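Local coordinates for uncharacterized protein (Corynebacterium diphtheriae, PDB 3LMM) that is of unknown function but is probably a multidomain transcriptional regulator, combining Schlafen AlbA-like, RecG C-terminal-like and helix-turn-helix-class regions, at residues Leu242-His248 / Val322-Asp328; Leu271-Leu275 / Val301-Met305. Numbering follows the deposited sequence.

Contact 1 of 2, residues Leu242-His248 / Val322-Asp328; sequences LSIFDVH and VRWIELD
Five backbone hydrogen bonds hold 242-248 to 322-328: Ser243 N to Val322 O (3.0 Å), Trp324 N to Ser243 O (3.2 Å), Phe245 N to Trp324 O (2.7 Å), Glu326 N to Phe245 O (3.1 Å) and Leu327 N to Asp246 O (3.2 Å). Trp324 thus bonds to the residues on either side of its register partner Ile244, as in a parallel pair. Leu242-Phe245 and Val322-Ile325 are extended (phi -81° to -135°, psi 106° to 169°), in step from Leu242/Val322 to Phe245/Ile325; their axes come to 4.6 Å at 19°. Arg323 NE salt-bridges to Asp321, Glu326 OE2 to Lys280. On one face, Leu242 (t, p) sets CD1 3.8 Å from Val322 CG2 and 4.2 Å from Trp324 CB. On the other, Phe245 (chi1 m) puts CE2 3.6 Å from Arg323 CB and over a face of the guanidinium, while Phe245 CB meets Ile325 CD1 at 3.7 Å. Further along, Val247 CA lies 3.5 Å from Ile325 CG2. This is the parallel pair of an otherwise antiparallel mixed sheet, ordered 252-256, 240-245, 320-325, 330-336, 400-406, 392-396; helix 264-278 packs on the face bearing Leu242, Ile244 and Trp324.

Contact 2 of 2, residues Leu271-Leu275 / Val301-Met305; sequences LEQAL and VREAM
Two helical segments run nearly antiparallel here, with 151° between their N-to-C directions. Their axes come no closer than 11.3 Å, so long side chains bridge the gap; the nearest CA pair, Glu272 and Arg302, is 7.2 Å apart. Both backbones are regular alpha helix, as Leu275 N to Leu271 O (2.7 Å) and Met305 N to Val301 O (2.9 Å) attest, and i/i+4 spacing puts Leu271 with Leu275, and Val301 with Met305, on the facing sides.

The main bump is Met305, a selenomethionine with chi1 and chi2 both m and chi3 near -97°. Its CE reaches the hollow between Leu271 and Leu275, one turn apart, touching Leu271 CB at 3.3 Å and Leu275 CD2 at 3.4 Å, and it also lies 3.8 Å from Glu272 N, close to the helix backbone. The return bump is Leu275 (chi1 -149°, between wells): its CD2 enters the notch between Val301 and Met305, 3.6 Å from Val301 CG1 and 3.7 Å from Met305 SE. At the more exposed side, Glu272 extends (chi2 t) until OE2 lies 3.1 Å from Arg302 CG. Glu272 OE2 stays 4.7 Å from Arg302 NE, so the carboxylate rests against the aliphatic stem, and no hydrogen bond crosses between the segments. About 250 Å² is buried in all.

Met305 and Leu275 thereby interlock helices 264-278 and 298-311. Leu271 and Leu275 also touch strand 240-245, which is consistent with the two-layer sandwich of GHKL-type ATPase domains, to which RecG C-terminal-like regions are related.

The two contacts lie in the same alpha/beta domain, with centres about 14 Å apart. Along the chain the order is 242-248, 271-275, 301-305, 322-328, so the helical pair of contact 2 falls within the long connection between the parallel strands of contact 1. Direct packing joins them: Leu242 CB is 3.7 Å from Leu271 CD1, Leu242 CD2 is 3.8 Å from Leu275 CD1, and Val322 CG1 is 4.0 Å from Leu271 CD1. Leu271 and Leu275 thus touch both the strands and helix 298-311, which lies beside 264-278. Since strand 320-325 follows helix 298-311, the chain returns from the helical layer to pair beside its earlier strand.

Contact 1 of 2, residues Leu242-His248 / Val322-Asp328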
# COMPACT_ATOMS: atom_id res chain seq x y z
N LEU A 242 -18.15 18.68 -4.13
CA LEU A 242 -18.39 18.22 -5.50
C LEU A 242 -19.09 19.24 -6.39
O LEU A 242 -19.96 19.99 -5.94
CB LEU A 242 -19.22 16.94 -5.46
CG LEU A 242 -19.70 16.32 -6.79
CD1 LEU A 242 -18.51 15.72 -7.56
CD2 LEU A 242 -20.73 15.25 -6.49
N SER A 243 -18.68 19.26 -7.66
CA SER A 243 -19.25 20.15 -8.67
C SER A 243 -19.52 19.36 -9.95
O SER A 243 -18.60 19.01 -10.68
CB SER A 243 -18.28 21.28 -9.01
OG SER A 243 -18.06 22.12 -7.90
N ILE A 244 -20.80 19.08 -10.20
CA ILE A 244 -21.24 18.33 -11.37
C ILE A 244 -21.31 19.18 -12.63
O ILE A 244 -22.07 20.15 -12.68
CB ILE A 244 -22.63 17.78 -11.13
CG1 ILE A 244 -22.61 16.85 -9.93
CG2 ILE A 244 -23.16 17.13 -12.41
CD1 ILE A 244 -23.98 16.60 -9.35
N PHE A 245 -20.56 18.80 -13.64
CA PHE A 245 -20.55 19.54 -14.89
C PHE A 245 -21.30 18.80 -15.98
O PHE A 245 -21.64 17.62 -15.84
CB PHE A 245 -19.13 19.77 -15.36
CG PHE A 245 -18.41 20.83 -14.60
CD1 PHE A 245 -18.61 22.17 -14.90
CD2 PHE A 245 -17.52 20.49 -13.59
CE1 PHE A 245 -17.93 23.15 -14.22
CE2 PHE A 245 -16.82 21.46 -12.89
CZ PHE A 245 -17.03 22.80 -13.21
N ASP A 246 -21.55 19.48 -17.08
CA ASP A 246 -22.26 18.85 -18.18
C ASP A 246 -21.23 18.28 -19.14
O ASP A 246 -21.42 17.21 -19.72
CB ASP A 246 -23.17 19.88 -18.85
CG ASP A 246 -24.20 19.24 -19.77
OD1 ASP A 246 -24.66 18.10 -19.47
OD2 ASP A 246 -24.57 19.90 -20.77
N VAL A 247 -20.13 19.00 -19.31
CA VAL A 247 -19.05 18.55 -20.18
C VAL A 247 -17.76 19.33 -19.87
O VAL A 247 -17.80 20.51 -19.54
CB VAL A 247 -19.46 18.69 -21.68
CG1 VAL A 247 -19.78 20.12 -22.02
CG2 VAL A 247 -18.35 18.14 -22.58
N HIS A 248 -16.63 18.64 -19.93
CA HIS A 248 -15.33 19.25 -19.65
C HIS A 248 -15.22 20.55 -20.41
O HIS A 248 -14.86 20.54 -21.59
CB HIS A 248 -14.18 18.31 -20.04
CG HIS A 248 -12.82 18.84 -19.70
ND1 HIS A 248 -12.48 19.28 -18.44
CD2 HIS A 248 -11.71 19.00 -20.46
CE1 HIS A 248 -11.22 19.69 -18.43
NE2 HIS A 248 -10.73 19.53 -19.65
N VAL A 322 -13.47 18.19 -6.26
CA VAL A 322 -13.82 17.01 -7.05
C VAL A 322 -14.97 17.38 -7.97
O VAL A 322 -16.00 17.87 -7.51
CB VAL A 322 -14.22 15.76 -6.15
CG1 VAL A 322 -15.10 16.17 -5.00
CG2 VAL A 322 -14.93 14.72 -7.01
N ARG A 323 -14.75 17.21 -9.27
CA ARG A 323 -15.79 17.51 -10.24
C ARG A 323 -16.10 16.27 -11.05
O ARG A 323 -15.23 15.42 -11.26
CB ARG A 323 -15.40 18.68 -11.17
CG ARG A 323 -14.03 18.63 -11.79
CD ARG A 323 -12.99 19.25 -10.87
NE ARG A 323 -13.14 20.70 -10.70
CZ ARG A 323 -12.93 21.60 -11.65
NH1 ARG A 323 -12.57 21.21 -12.88
NH2 ARG A 323 -13.07 22.89 -11.38
N TRP A 324 -17.35 16.18 -11.49
CA TRP A 324 -17.83 15.05 -12.27
C TRP A 324 -18.37 15.54 -13.60
O TRP A 324 -19.22 16.42 -13.64
CB TRP A 324 -18.95 14.36 -11.49
CG TRP A 324 -19.64 13.30 -12.26
CD1 TRP A 324 -20.63 13.46 -13.19
CD2 TRP A 324 -19.38 11.91 -12.19
NE1 TRP A 324 -21.01 12.25 -13.70
CE2 TRP A 324 -20.25 11.27 -13.10
CE3 TRP A 324 -18.49 11.13 -11.45
CZ2 TRP A 324 -20.27 9.89 -13.29
CZ3 TRP A 324 -18.50 9.75 -11.63
CH2 TRP A 324 -19.38 9.14 -12.54
N ILE A 325 -17.89 14.96 -14.70
CA ILE A 325 -18.35 15.34 -16.03
C ILE A 325 -19.39 14.37 -16.56
O ILE A 325 -19.07 13.22 -16.86
CB ILE A 325 -17.19 15.35 -17.01
CG1 ILE A 325 -16.01 16.06 -16.37
CG2 ILE A 325 -17.59 16.07 -18.27
CD1 ILE A 325 -16.38 17.35 -15.77
N GLU A 326 -20.62 14.84 -16.71
CA GLU A 326 -21.72 14.00 -17.17
C GLU A 326 -21.53 13.24 -18.48
O GLU A 326 -21.48 12.01 -18.49
CB GLU A 326 -22.99 14.85 -17.31
CG GLU A 326 -23.58 15.31 -16.00
CD GLU A 326 -24.36 14.23 -15.29
OE1 GLU A 326 -25.33 13.71 -15.89
OE2 GLU A 326 -24.02 13.89 -14.13
N LEU A 327 -21.44 13.98 -19.58
CA LEU A 327 -21.31 13.39 -20.90
C LEU A 327 -20.04 12.58 -21.17
O LEU A 327 -20.01 11.78 -22.10
CB LEU A 327 -21.48 14.49 -21.96
CG LEU A 327 -22.86 15.16 -21.95
CD1 LEU A 327 -22.92 16.28 -22.99
CD2 LEU A 327 -23.93 14.11 -22.24
N ASP A 328 -19.02 12.78 -20.36
CA ASP A 328 -17.77 12.05 -20.55
C ASP A 328 -17.59 10.97 -19.51
O ASP A 328 -16.65 10.17 -19.57
CB ASP A 328 -16.59 13.02 -20.51
CG ASP A 328 -16.53 13.89 -21.75
OD1 ASP A 328 -16.51 13.31 -22.86
OD2 ASP A 328 -16.49 15.14 -21.62

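Contact 2 of 2, residues Leu271-Leu275 / Val301-Met305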
# COMPACT_ATOMS: atom_id res chain seq x y z
N LEU A 271 -19.88 13.21 0.82
CA LEU A 271 -19.45 13.24 -0.58
C LEU A 271 -19.71 11.88 -1.25
O LEU A 271 -20.26 11.82 -2.34
CB LEU A 271 -17.97 13.60 -0.66
CG LEU A 271 -17.66 14.77 -1.60
CD1 LEU A 271 -18.06 14.40 -3.00
CD2 LEU A 271 -18.40 16.02 -1.14
N GLU A 272 -19.29 10.81 -0.58
CA GLU A 272 -19.49 9.45 -1.09
C GLU A 272 -20.97 9.21 -1.39
O GLU A 272 -21.31 8.67 -2.44
CB GLU A 272 -19.02 8.42 -0.06
CG GLU A 272 -17.51 8.34 0.11
CD GLU A 272 -17.08 7.24 1.09
OE1 GLU A 272 -17.54 7.26 2.25
OE2 GLU A 272 -16.27 6.37 0.69
N GLN A 273 -21.83 9.62 -0.47
CA GLN A 273 -23.27 9.47 -0.62
C GLN A 273 -23.75 10.07 -1.92
O GLN A 273 -24.31 9.39 -2.78
CB GLN A 273 -24.00 10.18 0.51
CG GLN A 273 -23.90 9.53 1.87
CD GLN A 273 -24.71 8.26 1.94
OE1 GLN A 273 -24.16 7.16 1.92
NE2 GLN A 273 -26.03 8.41 2.01
N ALA A 274 -23.54 11.38 -2.05
CA ALA A 274 -23.95 12.14 -3.23
C ALA A 274 -23.24 11.65 -4.48
O ALA A 274 -23.79 11.73 -5.57
CB ALA A 274 -23.67 13.62 -3.01
N LEU A 275 -22.04 11.14 -4.31
CA LEU A 275 -21.28 10.66 -5.44
C LEU A 275 -21.90 9.38 -5.99
O LEU A 275 -21.87 9.13 -7.20
CB LEU A 275 -19.83 10.42 -5.02
CG LEU A 275 -18.80 10.65 -6.12
CD1 LEU A 275 -19.15 11.85 -6.96
CD2 LEU A 275 -17.46 10.83 -5.46
N VAL A 301 -13.61 4.92 -7.47
CA VAL A 301 -14.01 6.22 -6.93
C VAL A 301 -13.63 6.40 -5.47
O VAL A 301 -12.90 7.32 -5.12
CB VAL A 301 -15.53 6.44 -7.05
CG1 VAL A 301 -15.89 7.82 -6.55
CG2 VAL A 301 -15.96 6.27 -8.49
N ARG A 302 -14.12 5.52 -4.60
CA ARG A 302 -13.81 5.62 -3.19
C ARG A 302 -12.29 5.57 -2.98
O ARG A 302 -11.76 6.25 -2.10
CB ARG A 302 -14.51 4.49 -2.43
CG ARG A 302 -14.33 4.52 -0.93
CD ARG A 302 -15.18 3.44 -0.28
NE ARG A 302 -14.97 2.12 -0.89
CZ ARG A 302 -15.74 1.60 -1.86
NH1 ARG A 302 -16.77 2.29 -2.34
NH2 ARG A 302 -15.47 0.39 -2.35
N GLU A 303 -11.58 4.80 -3.79
CA GLU A 303 -10.14 4.72 -3.62
C GLU A 303 -9.52 6.09 -3.86
O GLU A 303 -8.67 6.54 -3.09
CB GLU A 303 -9.54 3.68 -4.56
CG GLU A 303 -8.20 3.11 -4.09
CD GLU A 303 -8.32 2.21 -2.84
OE1 GLU A 303 -9.05 1.20 -2.89
OE2 GLU A 303 -7.66 2.52 -1.81
N ALA A 304 -9.95 6.76 -4.93
CA ALA A 304 -9.46 8.09 -5.30
C ALA A 304 -9.82 9.12 -4.23
O ALA A 304 -9.06 10.06 -3.99
CB ALA A 304 -10.07 8.51 -6.64
N MSE A 305 -10.98 8.92 -3.61
CA MSE A 305 -11.50 9.80 -2.57
C MSE A 305 -10.66 9.71 -1.31
O MSE A 305 -10.10 10.70 -0.85
CB MSE A 305 -12.93 9.41 -2.22
CG MSE A 305 -13.94 9.67 -3.32
SE MSE A 305 -14.39 11.55 -3.52
CE MSE A 305 -16.03 11.56 -2.47